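Local coordinates for protein peptidase, C14 family (Geobacter sulfurreducens PCA, PDB 3BIJ) that probably acts as a cysteine-type endopeptidase of the caspase-like C14 family, although its actual substrates and biological role remain uncharacterised, at residues A55-A58 / K59-A63; A222-G225 / Q226-V230. All blocks are in the same frame, centred on the assembly; numbering follows the deposited sequence.

Contact 1 of 2, residues A55-A58 / K59-A63; sequences ATRA and KVIDA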
ATOM      1  N   ALA A  55      32.839  11.636  20.488  1.00 47.44           N
ATOM      2  CA  ALA A  55      32.329  12.830  19.809  1.00 47.16           C
ATOM      3  C   ALA A  55      31.535  13.733  20.738  1.00 43.87           C
ATOM      4  O   ALA A  55      30.318  13.841  20.618  1.00 51.50           O
ATOM      5  CB  ALA A  55      31.468  12.424  18.615  1.00 47.05           C
ATOM      6  N   THR A  56      32.229  14.398  21.652  1.00 38.30           N
ATOM      7  CA  THR A  56      31.563  15.284  22.596  1.00 39.26           C
ATOM      8  C   THR A  56      31.641  16.740  22.166  1.00 38.18           C
ATOM      9  O   THR A  56      32.399  17.081  21.265  1.00 44.74           O
ATOM     10  CB  THR A  56      32.199  15.190  23.971  1.00 39.95           C
ATOM     11  OG1 THR A  56      33.483  15.825  23.937  1.00 55.58           O
ATOM     12  CG2 THR A  56      32.366  13.740  24.373  1.00 35.12           C
ATOM     13  N   ARG A  57      30.859  17.598  22.815  1.00 35.14           N
ATOM     14  CA  ARG A  57      30.877  19.015  22.495  1.00 37.58           C
ATOM     15  C   ARG A  57      32.312  19.532  22.623  1.00 40.76           C
ATOM     16  O   ARG A  57      32.871  20.077  21.674  1.00 44.27           O
ATOM     17  CB  ARG A  57      29.958  19.798  23.438  1.00 33.16           C
ATOM     18  CG  ARG A  57      28.470  19.744  23.112  1.00 38.70           C
ATOM     19  CD  ARG A  57      27.661  20.529  24.145  1.00 40.47           C
ATOM     20  NE  ARG A  57      28.150  21.893  24.263  1.00 35.60           N
ATOM     21  CZ  ARG A  57      27.935  22.831  23.352  1.00 42.66           C
ATOM     22  NH1 ARG A  57      27.228  22.550  22.266  1.00 39.53           N
ATOM     23  NH2 ARG A  57      28.454  24.039  23.510  1.00 40.05           N
ATOM     24  N   ALA A  58      32.916  19.340  23.793  1.00 49.19           N
ATOM     25  CA  ALA A  58      34.285  19.807  24.033  1.00 49.25           C
ATOM     26  C   ALA A  58      35.293  19.381  22.964  1.00 44.49           C
ATOM     27  O   ALA A  58      35.954  20.233  22.371  1.00 47.28           O
ATOM     28  CB  ALA A  58      34.756  19.340  25.405  1.00 42.40           C
ATOM     29  N   LYS A  59      35.404  18.073  22.722  1.00 42.39           N
ATOM     30  CA  LYS A  59      36.340  17.544  21.726  1.00 47.10           C
ATOM     31  C   LYS A  59      36.115  18.034  20.297  1.00 49.46           C
ATOM     32  O   LYS A  59      37.074  18.393  19.608  1.00 50.36           O
ATOM     33  CB  LYS A  59      36.333  16.013  21.739  1.00 38.74           C
ATOM     34  CG  LYS A  59      36.956  15.396  22.978  1.00 41.08           C
ATOM     35  CD  LYS A  59      37.164  13.896  22.784  1.00 63.93           C
ATOM     36  CE  LYS A  59      37.657  13.219  24.064  1.00 72.69           C
ATOM     37  NZ  LYS A  59      37.756  11.734  23.928  1.00 67.70           N
ATOM     38  N   VAL A  60      34.859  18.038  19.851  1.00 46.65           N
ATOM     39  CA  VAL A  60      34.527  18.497  18.507  1.00 40.89           C
ATOM     40  C   VAL A  60      34.864  19.980  18.351  1.00 42.53           C
ATOM     41  O   VAL A  60      35.507  20.366  17.382  1.00 41.76           O
ATOM     42  CB  VAL A  60      33.020  18.280  18.191  1.00 42.75           C
ATOM     43  CG1 VAL A  60      32.656  18.971  16.889  1.00 38.02           C
ATOM     44  CG2 VAL A  60      32.713  16.794  18.093  1.00 41.40           C
ATOM     45  N   ILE A  61      34.436  20.805  19.307  1.00 39.71           N
ATOM     46  CA  ILE A  61      34.695  22.244  19.252  1.00 35.71           C
ATOM     47  C   ILE A  61      36.185  22.517  19.240  1.00 40.17           C
ATOM     48  O   ILE A  61      36.674  23.340  18.468  1.00 49.47           O
ATOM     49  CB  ILE A  61      34.057  22.964  20.448  1.00 38.45           C
ATOM     50  CG1 ILE A  61      32.532  22.872  20.342  1.00 39.72           C
ATOM     51  CG2 ILE A  61      34.482  24.415  20.481  1.00 40.32           C
ATOM     52  CD1 ILE A  61      31.802  23.308  21.595  1.00 34.13           C
ATOM     53  N   ASP A  62      36.906  21.811  20.097  1.00 39.65           N
ATOM     54  CA  ASP A  62      38.348  21.959  20.199  1.00 37.96           C
ATOM     55  C   ASP A  62      39.085  21.507  18.946  1.00 37.95           C
ATOM     56  O   ASP A  62      40.020  22.168  18.510  1.00 38.05           O
ATOM     57  CB  ASP A  62      38.861  21.178  21.405  1.00 51.95           C
ATOM     58  CG  ASP A  62      40.358  21.283  21.569  1.00 64.98           C
ATOM     59  OD1 ASP A  62      41.076  20.482  20.927  1.00 76.24           O
ATOM     60  OD2 ASP A  62      40.814  22.174  22.335  1.00 63.30           O
ATOM     61  N   ALA A  63      38.677  20.376  18.374  1.00 37.92           N
ATOM     62  CA  ALA A  63      39.321  19.867  17.166  1.00 28.83           C
ATOM     63  C   ALA A  63      39.162  20.858  16.019  1.00 42.42           C
ATOM     64  O   ALA A  63      40.139  21.202  15.346  1.00 47.09           O
ATOM     65  CB  ALA A  63      38.729  18.522  16.776  1.00 31.92           C
TER

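Contact 2 of 2, residues A222-G225 / Q226-V230; sequences AFTG and QLLRV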
ATOM      1  N   ALA A 222      22.470   6.016   3.894  1.00 36.01           N
ATOM      2  CA  ALA A 222      22.066   5.871   2.512  1.00 40.01           C
ATOM      3  C   ALA A 222      22.968   6.766   1.665  1.00 33.51           C
ATOM      4  O   ALA A 222      23.512   6.335   0.650  1.00 32.81           O
ATOM      5  CB  ALA A 222      20.597   6.280   2.345  1.00 40.60           C
ATOM      6  N   PHE A 223      23.127   8.014   2.090  1.00 33.62           N
ATOM      7  CA  PHE A 223      23.963   8.963   1.363  1.00 40.42           C
ATOM      8  C   PHE A 223      25.428   8.494   1.294  1.00 42.00           C
ATOM      9  O   PHE A 223      26.006   8.354   0.213  1.00 39.79           O
ATOM     10  CB  PHE A 223      23.887  10.353   2.020  1.00 30.74           C
ATOM     11  CG  PHE A 223      24.963  11.302   1.560  1.00 40.08           C
ATOM     12  CD1 PHE A 223      25.196  11.522   0.201  1.00 44.56           C
ATOM     13  CD2 PHE A 223      25.751  11.971   2.487  1.00 46.38           C
ATOM     14  CE1 PHE A 223      26.205  12.397  -0.224  1.00 49.61           C
ATOM     15  CE2 PHE A 223      26.757  12.842   2.079  1.00 45.45           C
ATOM     16  CZ  PHE A 223      26.985  13.056   0.721  1.00 50.45           C
ATOM     17  N   THR A 224      26.019   8.242   2.453  1.00 41.15           N
ATOM     18  CA  THR A 224      27.407   7.809   2.505  1.00 44.99           C
ATOM     19  C   THR A 224      27.651   6.556   1.653  1.00 44.91           C
ATOM     20  O   THR A 224      28.661   6.447   0.945  1.00 48.40           O
ATOM     21  CB  THR A 224      27.853   7.531   3.965  1.00 43.79           C
ATOM     22  OG1 THR A 224      27.638   8.705   4.760  1.00 46.27           O
ATOM     23  CG2 THR A 224      29.321   7.156   4.008  1.00 22.55           C
ATOM     24  N   GLY A 225      26.722   5.614   1.719  1.00 37.28           N
ATOM     25  CA  GLY A 225      26.860   4.397   0.941  1.00 42.96           C
ATOM     26  C   GLY A 225      26.987   4.691  -0.542  1.00 48.81           C
ATOM     27  O   GLY A 225      27.820   4.099  -1.224  1.00 46.30           O
ATOM     28  N   GLN A 226      26.164   5.601  -1.055  1.00 45.06           N
ATOM     29  CA  GLN A 226      26.241   5.934  -2.463  1.00 43.25           C
ATOM     30  C   GLN A 226      27.447   6.809  -2.763  1.00 52.46           C
ATOM     31  O   GLN A 226      27.973   6.797  -3.883  1.00 58.83           O
ATOM     32  CB  GLN A 226      24.965   6.617  -2.927  1.00 39.41           C
ATOM     33  CG  GLN A 226      23.790   5.683  -2.877  1.00 41.52           C
ATOM     34  CD  GLN A 226      24.024   4.422  -3.676  1.00 42.30           C
ATOM     35  OE1 GLN A 226      23.662   3.328  -3.249  1.00 52.40           O
ATOM     36  NE2 GLN A 226      24.623   4.564  -4.849  1.00 36.66           N
ATOM     37  N   LEU A 227      27.889   7.579  -1.773  1.00 48.26           N
ATOM     38  CA  LEU A 227      29.068   8.408  -1.976  1.00 46.71           C
ATOM     39  C   LEU A 227      30.221   7.426  -2.231  1.00 48.86           C
ATOM     40  O   LEU A 227      30.955   7.564  -3.205  1.00 57.01           O
ATOM     41  CB  LEU A 227      29.337   9.286  -0.736  1.00 49.12           C
ATOM     42  CG  LEU A 227      30.540  10.246  -0.693  1.00 52.40           C
ATOM     43  CD1 LEU A 227      30.378  11.299   0.428  1.00 34.99           C
ATOM     44  CD2 LEU A 227      31.799   9.437  -0.475  1.00 46.77           C
ATOM     45  N   LEU A 228      30.359   6.414  -1.379  1.00 46.35           N
ATOM     46  CA  LEU A 228      31.418   5.429  -1.559  1.00 46.41           C
ATOM     47  C   LEU A 228      31.275   4.659  -2.868  1.00 42.63           C
ATOM     48  O   LEU A 228      32.267   4.282  -3.495  1.00 45.75           O
ATOM     49  CB  LEU A 228      31.432   4.443  -0.392  1.00 39.84           C
ATOM     50  CG  LEU A 228      31.680   5.096   0.962  1.00 33.20           C
ATOM     51  CD1 LEU A 228      31.469   4.088   2.088  1.00 38.34           C
ATOM     52  CD2 LEU A 228      33.063   5.663   0.986  1.00 24.15           C
ATOM     53  N   ARG A 229      30.046   4.420  -3.297  1.00 41.84           N
ATOM     54  CA  ARG A 229      29.862   3.675  -4.537  1.00 43.51           C
ATOM     55  C   ARG A 229      30.309   4.438  -5.799  1.00 40.04           C
ATOM     56  O   ARG A 229      30.877   3.835  -6.706  1.00 41.09           O
ATOM     57  CB  ARG A 229      28.404   3.208  -4.661  1.00 46.82           C
ATOM     58  CG  ARG A 229      28.075   2.563  -6.005  1.00 60.15           C
ATOM     59  CD  ARG A 229      27.154   1.349  -5.899  1.00 53.38           C
ATOM     60  NE  ARG A 229      27.899   0.130  -5.623  1.00 57.96           N
ATOM     61  CZ  ARG A 229      27.509  -1.085  -6.000  1.00 66.52           C
ATOM     62  NH1 ARG A 229      28.242  -2.151  -5.707  1.00 59.77           N
ATOM     63  NH2 ARG A 229      26.384  -1.237  -6.682  1.00 79.33           N
ATOM     64  N   VAL A 230      30.066   5.747  -5.867  1.00 32.20           N
ATOM     65  CA  VAL A 230      30.487   6.503  -7.046  1.00 31.08           C
ATOM     66  C   VAL A 230      31.966   6.816  -6.922  1.00 30.24           C
ATOM     67  O   VAL A 230      32.672   6.899  -7.914  1.00 30.51           O
ATOM     68  CB  VAL A 230      29.715   7.840  -7.213  1.00 29.76           C
ATOM     69  CG1 VAL A 230      28.219   7.586  -7.221  1.00 32.27           C
ATOM     70  CG2 VAL A 230      30.081   8.798  -6.100  1.00 46.32           C
TER

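Contact 1 of 2, residues A55-A58 / K59-A63
Thr56 meets Lys59 and Val60 through two separate oxygens, a compact example of how a helix start deals with its first amides. The side-chain OG1 accepts from Lys59 N at 3.2 Å, and the bond is close to straight, with 167° at the hydrogen. Its position comes from the first torsion, 72°, which sets OG1 between the residue's own nitrogen and carbonyl carbon, where it can reach forward to an amide three residues on. The same oxygen lies 3.6 Å from Lys59 CB, so the lysine stem runs past the hydroxyl before its extended chain leads off from the cap. Thr56 O meanwhile takes Val60 N at 3.0 Å. The regular helical ladder continues with Ile61 N to Arg57 O and Asp62 N to Ala58 O, both at 2.9 Å.

Apolar branches lie against two of these acceptors. Val60 CG2 sits beside the carbonyl oxygen of Thr56, and Ile61 CG1 approaches that of Arg57. One turn apart, the Arg57 and Ile61 side chains lie side by side and point the same way. Ile61 CD1 comes over one face of the guanidinium, 3.9 Å from Arg57 NH2 and offset toward the rim. A bend at chi3 of 55° turns the arginine head, whose main partner is Glu114 in a salt bridge; Phe182 and Ile186 of helix 180-189 also pack against this side chain. Val60 packs on Leu9 of strand 4-10.

A threonine immediately before the first helical residue, its hydroxyl bound to the amide three positions later, is the classic N-cap, and here it opens helix 57-70, which packs on strand 4-10 of the mixed sheet in the caspase-like alpha/beta fold.

Contact 2 of 2, residues A222-G225 / Q226-V230
Gly225 and Gln226 adjoin in mid-helix, and with Leu227 they bury the most surface between the two halves of this helical segment. Gly225 contributes backbone alone: its carbonyl oxygen accepts from Arg229 N at 3.1 Å, a bent bond with 141° at the hydrogen and the donor tilted from the carbonyl plane. Gln226 bonds back to the first residue, its N reaching Ala222 O at 3.2 Å. With its first torsion at -66°, CG of Gln226 lies beside the residue's own nitrogen, which carries it to within 3.6 Å of Ala222 O.

Leu227 N binds Phe223 O at 2.8 Å, and the side chains of this pair meet as well. Leu227 CD1 approaches Phe223 CZ obliquely at 3.8 Å, the two groups crossing rather than running alongside; both touch Phe131 of strand 127-133. Leu228, in turn, sets CG 3.3 Å from Thr224 O, which also accepts its amide. Thr224 OG1 is hydrogen-bonded to Asp133, while the guanidinium of Arg229 forms a salt bridge with Asp97 of the second subunit.

Chemically, this part of helix 222-231 divides its tasks: i to i+4 backbone bonds engage the carbonyls of residues 222-226, Phe223 and Leu227 give an apolar surface toward the sheet, and the charge of Arg229, on a largely buried residue, is probably balanced across the subunit interface.

Contact 1 precedes contact 2 along the chain, and the two never touch: their centres are 26 Å apart, their nearest atoms about 15 Å, on opposite sides of the chain's centre. Each lies within a single helix, 57-70 for the first and 222-231 for the second, and both helices belong to the same caspase-family region. The common element between them is the mixed central sheet. Contact 1 meets strand 4-10, whereas contact 2 meets strand 127-133, with strand 76-89 pairing with both. The two helices thus flank one sheet at separate places, without direct contact between these segments, and contact 2 additionally reaches the second subunit.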